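Alpha-catenin-like protein hmp-1 (PDB 5H5M) binds beta-catenin and actin filaments as part of the cadherin-catenin complex of adherens junctions, and is required for cell migration and cell shape changes during body enclosure and elongation. Local coordinates at residues D117-D121 with V243-H247; L237-L241 with R289-V294; H247-C252 with S282-R286; R254-I259 with C273-D277. The contacts are given in a common frame with arbitrary orientation. Residue numbers count along the deposited sequence, not the author numbering.

Contact 1 of 4, residues D117-D121 with V243-H247; sequences DHISD and VSEAH
Buried near the centre of the chain, this is a polar crossing between helical bundles of the alpha-catenin M domain: the C-terminal end of helix 92-122 meets helix 237-260, the first helix of the C-terminal four-helix bundle. Both segments are helical, with axes 10.1 Å apart at closest approach and crossing at -63°. CA atoms lie nearest at Asp117-Val243 and Ser120-Ser244, each 6.5 Å apart. His247 is the central side chain; its m rotamer carries the imidazole onto the other helix. His247 NE2 donates to Asp117 OD2 (2.7 Å), a His-carboxylate hydrogen bond at the ring edge, while His247 ND1 shares a 2.9 Å hydrogen bond with Ser120 OG (chi1 t). Arg58 salt-bridges the other Asp117 oxygen, and Asp121 pairs with Arg55 and Arg286. Val243 CG1 packs 3.5 Å from Asp117 OD2 and 4.0 Å from Ser120 CB. Ser244 OG also hydrogen-bonds Phe240 O, and one water bridges the serines, 2.9 Å from Ser120 OG and donating to Ser244 OG at 2.8 Å.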
loop_
_atom_site.group_PDB
_atom_site.type_symbol
_atom_site.label_atom_id
_atom_site.label_comp_id
_atom_site.label_asym_id
_atom_site.label_seq_id
_atom_site.Cartn_x
_atom_site.Cartn_y
_atom_site.Cartn_z
ATOM N N ASP A 117 2.808 1.607 0.471
ATOM C CA ASP A 117 3.204 1.369 -0.920
ATOM C C ASP A 117 2.811 -0.032 -1.373
ATOM O O ASP A 117 2.249 -0.216 -2.453
ATOM C CB ASP A 117 4.713 1.533 -1.109
ATOM C CG ASP A 117 5.132 2.970 -1.308
ATOM O OD1 ASP A 117 6.259 3.306 -0.896
ATOM O OD2 ASP A 117 4.350 3.761 -1.877
ATOM N N HIS A 118 3.131 -1.012 -0.534
ATOM C CA HIS A 118 2.847 -2.407 -0.822
ATOM C C HIS A 118 1.348 -2.690 -0.793
ATOM O O HIS A 118 0.826 -3.378 -1.668
ATOM C CB HIS A 118 3.585 -3.310 0.172
ATOM C CG HIS A 118 5.075 -3.308 -0.002
ATOM N ND1 HIS A 118 5.867 -2.251 0.393
ATOM C CD2 HIS A 118 5.910 -4.227 -0.535
ATOM C CE1 HIS A 118 7.129 -2.522 0.109
ATOM N NE2 HIS A 118 7.184 -3.714 -0.454
ATOM N N ILE A 119 0.661 -2.149 0.209
ATOM C CA ILE A 119 -0.784 -2.322 0.341
ATOM C C ILE A 119 -1.520 -1.689 -0.836
ATOM O O ILE A 119 -2.492 -2.250 -1.353
ATOM C CB ILE A 119 -1.304 -1.715 1.660
ATOM C CG1 ILE A 119 -0.694 -2.455 2.855
ATOM C CG2 ILE A 119 -2.825 -1.772 1.725
ATOM C CD1 ILE A 119 -1.177 -1.960 4.197
ATOM N N SER A 120 -1.040 -0.524 -1.264
ATOM C CA SER A 120 -1.624 0.180 -2.399
ATOM C C SER A 120 -1.556 -0.672 -3.666
ATOM O O SER A 120 -2.549 -0.808 -4.378
ATOM C CB SER A 120 -0.919 1.523 -2.618
ATOM O OG SER A 120 -1.466 2.229 -3.721
ATOM N N ASP A 121 -0.389 -1.254 -3.934
ATOM C CA ASP A 121 -0.197 -2.094 -5.116
ATOM C C ASP A 121 -0.957 -3.418 -5.034
ATOM O O ASP A 121 -1.656 -3.803 -5.970
ATOM C CB ASP A 121 1.292 -2.391 -5.338
ATOM C CG ASP A 121 2.091 -1.156 -5.720
ATOM O OD1 ASP A 121 1.487 -0.175 -6.202
ATOM O OD2 ASP A 121 3.330 -1.169 -5.543
ATOM N N VAL A 243 -0.298 8.196 -0.395
ATOM C CA VAL A 243 0.356 7.224 -1.262
ATOM C C VAL A 243 -0.510 6.919 -2.487
ATOM O O VAL A 243 -0.001 6.833 -3.606
ATOM C CB VAL A 243 0.673 5.917 -0.500
ATOM C CG1 VAL A 243 1.075 4.811 -1.460
ATOM C CG2 VAL A 243 1.768 6.156 0.531
ATOM N N SER A 244 -1.816 6.771 -2.275
ATOM C CA SER A 244 -2.748 6.536 -3.378
ATOM C C SER A 244 -2.649 7.641 -4.422
ATOM O O SER A 244 -2.581 7.370 -5.622
ATOM C CB SER A 244 -4.189 6.436 -2.871
ATOM O OG SER A 244 -4.402 5.227 -2.165
ATOM N N GLU A 245 -2.631 8.884 -3.955
ATOM C CA GLU A 245 -2.523 10.032 -4.847
ATOM C C GLU A 245 -1.195 10.017 -5.603
ATOM O O GLU A 245 -1.154 10.270 -6.804
ATOM C CB GLU A 245 -2.672 11.332 -4.056
ATOM C CG GLU A 245 -2.593 12.590 -4.891
ATOM C CD GLU A 245 -2.681 13.847 -4.046
ATOM O OE1 GLU A 245 -3.461 13.856 -3.068
ATOM O OE2 GLU A 245 -1.967 14.824 -4.357
ATOM N N ALA A 246 -0.114 9.708 -4.896
ATOM C CA ALA A 246 1.206 9.654 -5.507
ATOM C C ALA A 246 1.304 8.508 -6.512
ATOM O O ALA A 246 1.964 8.628 -7.540
ATOM C CB ALA A 246 2.284 9.514 -4.435
ATOM N N HIS A 247 0.644 7.395 -6.207
ATOM C CA HIS A 247 0.697 6.225 -7.074
ATOM C C HIS A 247 -0.123 6.433 -8.349
ATOM O O HIS A 247 0.242 5.935 -9.413
ATOM C CB HIS A 247 0.215 4.983 -6.322
ATOM C CG HIS A 247 1.241 4.400 -5.399
ATOM N ND1 HIS A 247 1.075 3.188 -4.770
ATOM C CD2 HIS A 247 2.453 4.869 -5.009
ATOM C CE1 HIS A 247 2.143 2.929 -4.029
ATOM N NE2 HIS A 247 2.988 3.933 -4.156
HETATM O O HOH W 1 -4.183 3.127 -3.933
#

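Contact 2 of 4, residues L237-L241 with R289-V294; sequences LDDFL and RVCDVV
Phe240 is the largest bump here. With chi1 t and chi2 near 79° its ring projects from helical segment 237-241 into a hollow on helical segment 289-294 bounded by Arg289, Val290 and Val293: Phe240 CE2 lies 4.0 Å from Val293 CG2 and 4.3 Å from Val290 CG2, and Phe240 CE1 lies 4.0 Å from Arg289 NH2. All three chi angles from chi1 to chi3 of Arg289 are m, curling the chain so that its guanidinium reaches the ring and also a salt bridge with Asp232. The helices run antiparallel, 168° between directions and 11.0 Å between axes, as first and second helices of an up-and-down four-helix bundle; CA atoms pair Leu241 with Val290 (6.9 Å) and Leu237 with Val293 (7.7 Å). Leucine methyls fill the remaining relief. Leu237 CD1 sits 3.6 Å from Val293 CG1 and 4.2 Å from Val294 CG2. One turn on, Leu241 CD2 rests over the notch formed by Val290 CG1 and Val294 CG2, 3.9 Å from each, while helix 345-374 packs on Leu241, Val290 and Val294.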
loop_
_atom_site.group_PDB
_atom_site.type_symbol
_atom_site.label_atom_id
_atom_site.label_comp_id
_atom_site.label_asym_id
_atom_site.label_seq_id
_atom_site.Cartn_x
_atom_site.Cartn_y
_atom_site.Cartn_z
ATOM N N LEU A 237 -5.363 6.616 7.625
ATOM C CA LEU A 237 -6.049 7.068 6.420
ATOM C C LEU A 237 -5.228 8.062 5.597
ATOM O O LEU A 237 -5.212 7.987 4.368
ATOM C CB LEU A 237 -7.396 7.691 6.790
ATOM C CG LEU A 237 -8.225 8.301 5.658
ATOM C CD1 LEU A 237 -8.501 7.268 4.582
ATOM C CD2 LEU A 237 -9.528 8.865 6.207
ATOM N N ASP A 238 -4.543 8.983 6.266
ATOM C CA ASP A 238 -3.785 9.997 5.542
ATOM C C ASP A 238 -2.638 9.392 4.739
ATOM O O ASP A 238 -2.400 9.794 3.598
ATOM C CB ASP A 238 -3.239 11.058 6.486
ATOM C CG ASP A 238 -2.574 12.197 5.738
ATOM O OD1 ASP A 238 -1.326 12.227 5.684
ATOM O OD2 ASP A 238 -3.305 13.044 5.177
ATOM N N ASP A 239 -1.926 8.442 5.338
ATOM C CA ASP A 239 -0.886 7.707 4.625
ATOM C C ASP A 239 -1.453 7.042 3.374
ATOM O O ASP A 239 -0.870 7.131 2.288
ATOM C CB ASP A 239 -0.243 6.650 5.522
ATOM C CG ASP A 239 0.634 7.252 6.597
ATOM O OD1 ASP A 239 1.086 8.402 6.423
ATOM O OD2 ASP A 239 0.879 6.568 7.612
ATOM N N PHE A 240 -2.599 6.386 3.527
ATOM C CA PHE A 240 -3.177 5.664 2.406
ATOM C C PHE A 240 -3.572 6.609 1.277
ATOM O O PHE A 240 -3.336 6.311 0.112
ATOM C CB PHE A 240 -4.389 4.841 2.837
ATOM C CG PHE A 240 -4.937 3.981 1.737
ATOM C CD1 PHE A 240 -4.321 2.784 1.408
ATOM C CD2 PHE A 240 -6.049 4.380 1.010
ATOM C CE1 PHE A 240 -4.810 1.993 0.387
ATOM C CE2 PHE A 240 -6.544 3.592 -0.011
ATOM C CZ PHE A 240 -5.921 2.398 -0.325
ATOM N N LEU A 241 -4.157 7.749 1.626
ATOM C CA LEU A 241 -4.593 8.710 0.624
ATOM C C LEU A 241 -3.410 9.419 -0.029
ATOM O O LEU A 241 -3.444 9.721 -1.222
ATOM C CB LEU A 241 -5.546 9.733 1.244
ATOM C CG LEU A 241 -6.864 9.172 1.781
ATOM C CD1 LEU A 241 -7.780 10.299 2.204
ATOM C CD2 LEU A 241 -7.549 8.281 0.751
ATOM N N ARG A 289 -10.495 1.848 -4.364
ATOM C CA ARG A 289 -10.023 1.557 -3.013
ATOM C C ARG A 289 -10.123 2.802 -2.131
ATOM O O ARG A 289 -10.520 2.718 -0.969
ATOM C CB ARG A 289 -8.585 1.035 -3.045
ATOM C CG ARG A 289 -8.479 -0.443 -3.376
ATOM C CD ARG A 289 -8.850 -1.298 -2.165
ATOM N NE ARG A 289 -7.793 -1.276 -1.156
ATOM C CZ ARG A 289 -8.001 -1.324 0.157
ATOM N NH1 ARG A 289 -9.235 -1.393 0.642
ATOM N NH2 ARG A 289 -6.970 -1.294 0.987
ATOM N N VAL A 290 -9.768 3.953 -2.696
ATOM C CA VAL A 290 -9.902 5.233 -2.006
ATOM C C VAL A 290 -11.359 5.479 -1.608
ATOM O O VAL A 290 -11.642 5.913 -0.492
ATOM C CB VAL A 290 -9.395 6.402 -2.884
ATOM C CG1 VAL A 290 -9.898 7.748 -2.357
ATOM C CG2 VAL A 290 -7.882 6.385 -2.965
ATOM N N CYS A 291 -12.283 5.184 -2.517
ATOM C CA CYS A 291 -13.709 5.318 -2.225
ATOM C C CYS A 291 -14.138 4.409 -1.076
ATOM O O CYS A 291 -14.838 4.848 -0.161
ATOM C CB CYS A 291 -14.550 5.014 -3.469
ATOM S SG CYS A 291 -14.368 6.222 -4.808
ATOM N N ASP A 292 -13.721 3.146 -1.129
ATOM C CA ASP A 292 -14.067 2.173 -0.089
ATOM C C ASP A 292 -13.585 2.606 1.291
ATOM O O ASP A 292 -14.336 2.571 2.267
ATOM C CB ASP A 292 -13.476 0.801 -0.413
ATOM C CG ASP A 292 -14.180 0.117 -1.563
ATOM O OD1 ASP A 292 -15.328 0.499 -1.871
ATOM O OD2 ASP A 292 -13.584 -0.809 -2.155
ATOM N N VAL A 293 -12.323 3.016 1.357
ATOM C CA VAL A 293 -11.662 3.316 2.620
ATOM C C VAL A 293 -12.193 4.601 3.257
ATOM O O VAL A 293 -12.330 4.687 4.476
ATOM C CB VAL A 293 -10.132 3.411 2.416
ATOM C CG1 VAL A 293 -9.444 3.951 3.650
ATOM C CG2 VAL A 293 -9.566 2.043 2.057
ATOM N N VAL A 294 -12.511 5.593 2.435
ATOM C CA VAL A 294 -13.009 6.859 2.962
ATOM C C VAL A 294 -14.480 6.742 3.361
ATOM O O VAL A 294 -14.892 7.281 4.391
ATOM C CB VAL A 294 -12.828 8.009 1.950
ATOM C CG1 VAL A 294 -13.376 9.295 2.517
ATOM C CG2 VAL A 294 -11.357 8.184 1.606
#

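Contact 3 of 4, residues H247-C252 with S282-R286; sequences HIVEDC and SIRGR
Antiparallel neighbours in a four-helix bundle usually meet through apolar side chains, and here a buried ion pair is set beside such packing. Segments 247-252 and 282-286 are helical throughout, belonging to the first two helices of the C-terminal bundle; their axes approach to 9.6 Å at a crossing angle of -165°, and the closest CA pair is Ile248-Ile283 at 5.6 Å. Apolar packing centres on these two isoleucines, both m,t, with CG2 atoms 4.4 Å apart. Ile283 CD1 reaches 4.1 Å from Ile248 O, its CG1 touches Asp251 CB at 3.5 Å, and helix 345-374 lies against both isoleucines. The electrostatic part is a two-pronged salt bridge between Arg286 and Asp251, whose CA-to-CB bonds point toward the opposite helix. Asp251, with chi1 m, also pairs with Arg254; Arg286 NH1 also bridges to Asp121, tying the bundle to helix 92-122. His247 adds packing over the guanidinium: its CB lies over one face, while its ring is hydrogen-bonded to Asp117 and Ser120. The carboxylate meets the guanidinium edge, with Arg286 NE 2.7 Å from Asp251 OD2 and Arg286 NH2 3.2 Å from Asp251 OD1.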
loop_
_atom_site.group_PDB
_atom_site.type_symbol
_atom_site.label_atom_id
_atom_site.label_comp_id
_atom_site.label_asym_id
_atom_site.label_seq_id
_atom_site.Cartn_x
_atom_site.Cartn_y
_atom_site.Cartn_z
ATOM N N HIS A 247 0.644 7.395 -6.207
ATOM C CA HIS A 247 0.697 6.225 -7.074
ATOM C C HIS A 247 -0.123 6.433 -8.349
ATOM O O HIS A 247 0.242 5.935 -9.413
ATOM C CB HIS A 247 0.215 4.983 -6.322
ATOM C CG HIS A 247 1.241 4.400 -5.399
ATOM N ND1 HIS A 247 1.075 3.188 -4.770
ATOM C CD2 HIS A 247 2.453 4.869 -5.009
ATOM C CE1 HIS A 247 2.143 2.929 -4.029
ATOM N NE2 HIS A 247 2.988 3.933 -4.156
ATOM N N ILE A 248 -1.227 7.165 -8.236
ATOM C CA ILE A 248 -2.042 7.518 -9.395
ATOM C C ILE A 248 -1.226 8.357 -10.381
ATOM O O ILE A 248 -1.346 8.198 -11.599
ATOM C CB ILE A 248 -3.321 8.280 -8.972
ATOM C CG1 ILE A 248 -4.309 7.324 -8.302
ATOM C CG2 ILE A 248 -3.985 8.934 -10.167
ATOM C CD1 ILE A 248 -5.517 8.008 -7.708
ATOM N N VAL A 249 -0.379 9.233 -9.848
ATOM C CA VAL A 249 0.537 10.019 -10.668
ATOM C C VAL A 249 1.557 9.115 -11.364
ATOM O O VAL A 249 1.804 9.260 -12.563
ATOM C CB VAL A 249 1.275 11.081 -9.826
ATOM C CG1 VAL A 249 2.426 11.705 -10.618
ATOM C CG2 VAL A 249 0.299 12.147 -9.348
ATOM N N GLU A 250 2.139 8.184 -10.610
ATOM C CA GLU A 250 3.064 7.193 -11.167
ATOM C C GLU A 250 2.433 6.394 -12.304
ATOM O O GLU A 250 3.053 6.189 -13.350
ATOM C CB GLU A 250 3.538 6.220 -10.088
ATOM C CG GLU A 250 4.475 6.796 -9.051
ATOM C CD GLU A 250 4.971 5.733 -8.084
ATOM O OE1 GLU A 250 5.597 6.093 -7.063
ATOM O OE2 GLU A 250 4.733 4.534 -8.348
ATOM N N ASP A 251 1.203 5.934 -12.085
ATOM C CA ASP A 251 0.477 5.169 -13.096
ATOM C C ASP A 251 0.301 5.968 -14.381
ATOM O O ASP A 251 0.472 5.436 -15.477
ATOM C CB ASP A 251 -0.892 4.736 -12.572
ATOM C CG ASP A 251 -0.797 3.766 -11.417
ATOM O OD1 ASP A 251 0.254 3.102 -11.273
ATOM O OD2 ASP A 251 -1.785 3.665 -10.656
ATOM N N CYS A 252 -0.047 7.242 -14.234
ATOM C CA CYS A 252 -0.195 8.138 -15.375
ATOM C C CYS A 252 1.118 8.272 -16.137
ATOM O O CYS A 252 1.137 8.254 -17.370
ATOM C CB CYS A 252 -0.678 9.517 -14.916
ATOM S SG CYS A 252 -0.870 10.722 -16.254
ATOM N N SER A 282 -4.852 0.152 -13.130
ATOM C CA SER A 282 -4.314 0.443 -11.800
ATOM C C SER A 282 -4.989 1.665 -11.195
ATOM O O SER A 282 -5.373 1.661 -10.026
ATOM C CB SER A 282 -2.798 0.661 -11.856
ATOM O OG SER A 282 -2.114 -0.520 -12.239
ATOM N N ILE A 283 -5.121 2.714 -11.999
ATOM C CA ILE A 283 -5.757 3.948 -11.562
ATOM C C ILE A 283 -7.193 3.695 -11.108
ATOM O O ILE A 283 -7.614 4.174 -10.056
ATOM C CB ILE A 283 -5.738 5.002 -12.678
ATOM C CG1 ILE A 283 -4.299 5.444 -12.940
ATOM C CG2 ILE A 283 -6.605 6.196 -12.311
ATOM C CD1 ILE A 283 -4.156 6.502 -14.003
ATOM N N ARG A 284 -7.934 2.921 -11.894
ATOM C CA ARG A 284 -9.311 2.593 -11.547
ATOM C C ARG A 284 -9.377 1.848 -10.213
ATOM O O ARG A 284 -10.167 2.201 -9.333
ATOM C CB ARG A 284 -9.963 1.755 -12.650
ATOM C CG ARG A 284 -11.386 1.336 -12.326
ATOM C CD ARG A 284 -12.012 0.502 -13.437
ATOM N NE ARG A 284 -13.365 0.082 -13.079
ATOM C CZ ARG A 284 -14.469 0.747 -13.410
ATOM N NH1 ARG A 284 -14.389 1.862 -14.124
ATOM N NH2 ARG A 284 -15.656 0.289 -13.033
ATOM N N GLY A 285 -8.539 0.824 -10.072
ATOM C CA GLY A 285 -8.498 0.022 -8.865
ATOM C C GLY A 285 -8.158 0.828 -7.625
ATOM O O GLY A 285 -8.819 0.699 -6.595
ATOM N N ARG A 286 -7.127 1.661 -7.726
ATOM C CA ARG A 286 -6.702 2.497 -6.609
ATOM C C ARG A 286 -7.777 3.514 -6.234
ATOM O O ARG A 286 -8.036 3.751 -5.052
ATOM C CB ARG A 286 -5.400 3.226 -6.945
ATOM C CG ARG A 286 -4.194 2.326 -7.178
ATOM C CD ARG A 286 -2.918 3.155 -7.225
ATOM N NE ARG A 286 -1.920 2.610 -8.140
ATOM C CZ ARG A 286 -1.009 1.699 -7.806
ATOM N NH1 ARG A 286 -0.970 1.212 -6.572
ATOM N NH2 ARG A 286 -0.141 1.270 -8.711
#

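Contact 4 of 4, residues R254-I259 with C273-D277; sequences RGIKGI and CETVD
Glu274, Arg254 and Val276 lose the most area where the second helix of the bundle begins against the last turns of the first. Segment 254-259 is helical; 273-277 arrives extended, with Glu274 at phi/psi -128/65 and Thr275 at -120/156, and turns helical at Val276. Glu274 lies along the helix surface: its CB is 3.5 Å from Arg254 O, the CG atoms of Glu274 and Arg254 are 4.1 Å apart, and Glu274 OE2 comes within 4.1 Å of Lys257 CD, although the lysine end leads away. Its carbonyl makes the tightest approach. Glu274 O makes a CA-H...O contact with Gly258 CA (3.1 Å), and a CB on Gly258 would stand only 2.1 Å from that oxygen, so this close approach depends on the missing side chain. Arg254 CD rests 3.4 Å from O of the poorly ordered Cys273, while its guanidinium turns to a salt bridge with Asp251. Backbones come near at two glycines, with CA distances of 4.9 Å for both Gly255-Val276 and Gly258-Thr275. Thr275 is the N-cap, its p rotamer bringing OG1 to the backbone N of Cys278. Val276 CG2 then meets Ile259 CG1 at 3.6 Å, and this apolar pair faces into the bundle: helices 305-339 and 345-374 both pack on Ile259, and helix 305-339 also touches Val276.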
loop_
_atom_site.group_PDB
_atom_site.type_symbol
_atom_site.label_atom_id
_atom_site.label_comp_id
_atom_site.label_asym_id
_atom_site.label_seq_id
_atom_site.Cartn_x
_atom_site.Cartn_y
_atom_site.Cartn_z
ATOM N N ARG A 254 3.505 6.107 -16.220
ATOM C CA ARG A 254 3.738 4.827 -16.880
ATOM C C ARG A 254 2.944 4.738 -18.181
ATOM O O ARG A 254 3.460 4.289 -19.203
ATOM C CB ARG A 254 3.376 3.664 -15.953
ATOM C CG ARG A 254 4.580 2.987 -15.313
ATOM C CD ARG A 254 4.184 1.736 -14.530
ATOM N NE ARG A 254 3.268 2.030 -13.428
ATOM C CZ ARG A 254 3.659 2.386 -12.207
ATOM N NH1 ARG A 254 4.950 2.499 -11.927
ATOM N NH2 ARG A 254 2.758 2.636 -11.263
ATOM N N GLY A 255 1.690 5.179 -18.134
ATOM C CA GLY A 255 0.841 5.204 -19.312
ATOM C C GLY A 255 1.355 6.148 -20.384
ATOM O O GLY A 255 1.236 5.869 -21.577
ATOM N N ILE A 256 1.933 7.267 -19.958
ATOM C CA ILE A 256 2.496 8.239 -20.886
ATOM C C ILE A 256 3.665 7.629 -21.657
ATOM O O ILE A 256 3.791 7.824 -22.866
ATOM C CB ILE A 256 2.956 9.519 -20.154
ATOM C CG1 ILE A 256 1.744 10.354 -19.738
ATOM C CG2 ILE A 256 3.873 10.354 -21.032
ATOM C CD1 ILE A 256 2.093 11.518 -18.830
ATOM N N LYS A 257 4.506 6.873 -20.956
ATOM C CA LYS A 257 5.642 6.209 -21.591
ATOM C C LYS A 257 5.199 5.195 -22.642
ATOM O O LYS A 257 5.863 5.021 -23.662
ATOM C CB LYS A 257 6.520 5.521 -20.544
ATOM C CG LYS A 257 7.522 6.449 -19.886
ATOM C CD LYS A 257 8.833 5.730 -19.615
ATOM C CE LYS A 257 9.945 6.715 -19.294
ATOM N NZ LYS A 257 11.270 6.043 -19.215
ATOM N N GLY A 258 4.077 4.529 -22.396
ATOM C CA GLY A 258 3.552 3.570 -23.350
ATOM C C GLY A 258 3.015 4.232 -24.604
ATOM O O GLY A 258 3.108 3.679 -25.700
ATOM N N ILE A 259 2.449 5.423 -24.437
ATOM C CA ILE A 259 1.903 6.181 -25.553
ATOM C C ILE A 259 3.010 6.716 -26.456
ATOM O O ILE A 259 2.920 6.636 -27.681
ATOM C CB ILE A 259 1.034 7.358 -25.051
ATOM C CG1 ILE A 259 -0.259 6.830 -24.432
ATOM C CG2 ILE A 259 0.719 8.329 -26.182
ATOM C CD1 ILE A 259 -1.140 7.909 -23.855
ATOM N N CYS A 273 5.797 -2.658 -17.313
ATOM C CA CYS A 273 4.346 -2.697 -17.422
ATOM C C CYS A 273 3.858 -1.284 -17.740
ATOM O O CYS A 273 3.370 -0.565 -16.867
ATOM C CB CYS A 273 3.715 -3.240 -16.129
ATOM S SG CYS A 273 1.910 -3.079 -15.976
ATOM N N GLU A 274 3.975 -0.892 -19.005
ATOM C CA GLU A 274 3.692 0.486 -19.396
ATOM C C GLU A 274 2.716 0.575 -20.562
ATOM O O GLU A 274 3.076 1.025 -21.644
ATOM C CB GLU A 274 4.993 1.208 -19.765
ATOM C CG GLU A 274 6.066 1.146 -18.692
ATOM C CD GLU A 274 7.439 1.479 -19.233
ATOM O OE1 GLU A 274 7.643 1.341 -20.456
ATOM O OE2 GLU A 274 8.312 1.881 -18.439
ATOM N N THR A 275 1.481 0.142 -20.345
ATOM C CA THR A 275 0.453 0.268 -21.370
ATOM C C THR A 275 -0.700 1.103 -20.845
ATOM O O THR A 275 -0.902 1.206 -19.634
ATOM C CB THR A 275 -0.076 -1.105 -21.834
ATOM O OG1 THR A 275 -0.609 -1.822 -20.713
ATOM C CG2 THR A 275 1.039 -1.917 -22.469
ATOM N N VAL A 276 -1.440 1.714 -21.763
ATOM C CA VAL A 276 -2.638 2.458 -21.408
ATOM C C VAL A 276 -3.632 1.552 -20.681
ATOM O O VAL A 276 -4.232 1.954 -19.683
ATOM C CB VAL A 276 -3.301 3.069 -22.652
ATOM C CG1 VAL A 276 -4.649 3.681 -22.296
ATOM C CG2 VAL A 276 -2.383 4.106 -23.281
ATOM N N ASP A 277 -3.780 0.324 -21.174
ATOM C CA ASP A 277 -4.705 -0.643 -20.589
ATOM C C ASP A 277 -4.442 -0.875 -19.106
ATOM O O ASP A 277 -5.338 -0.709 -18.280
ATOM C CB ASP A 277 -4.633 -1.978 -21.336
ATOM C CG ASP A 277 -5.638 -2.069 -22.469
ATOM O OD1 ASP A 277 -6.712 -1.443 -22.361
ATOM O OD2 ASP A 277 -5.356 -2.772 -23.465
#

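Helix 237-260 runs through all four sites, and helix 276-300 returns beside it in contacts 2, 3 and 4. These nest along the chain: contact 4 lies inside 3, which lies inside 2, as an antiparallel hairpin requires. Their centres are 13 Å apart from contact 2 to 3 and 11 Å from 3 to 4. Contact 1 brings in helix 92-122 from elsewhere in the M domain. It crosses contact 2 along the chain, touching it with centres 10 Å apart, and closes before contacts 3 and 4 open. It shares His247 with contact 3, centre to centre 8 Å. One polar network joins packing within a bundle to packing between bundles, consistent with a defined relative placement.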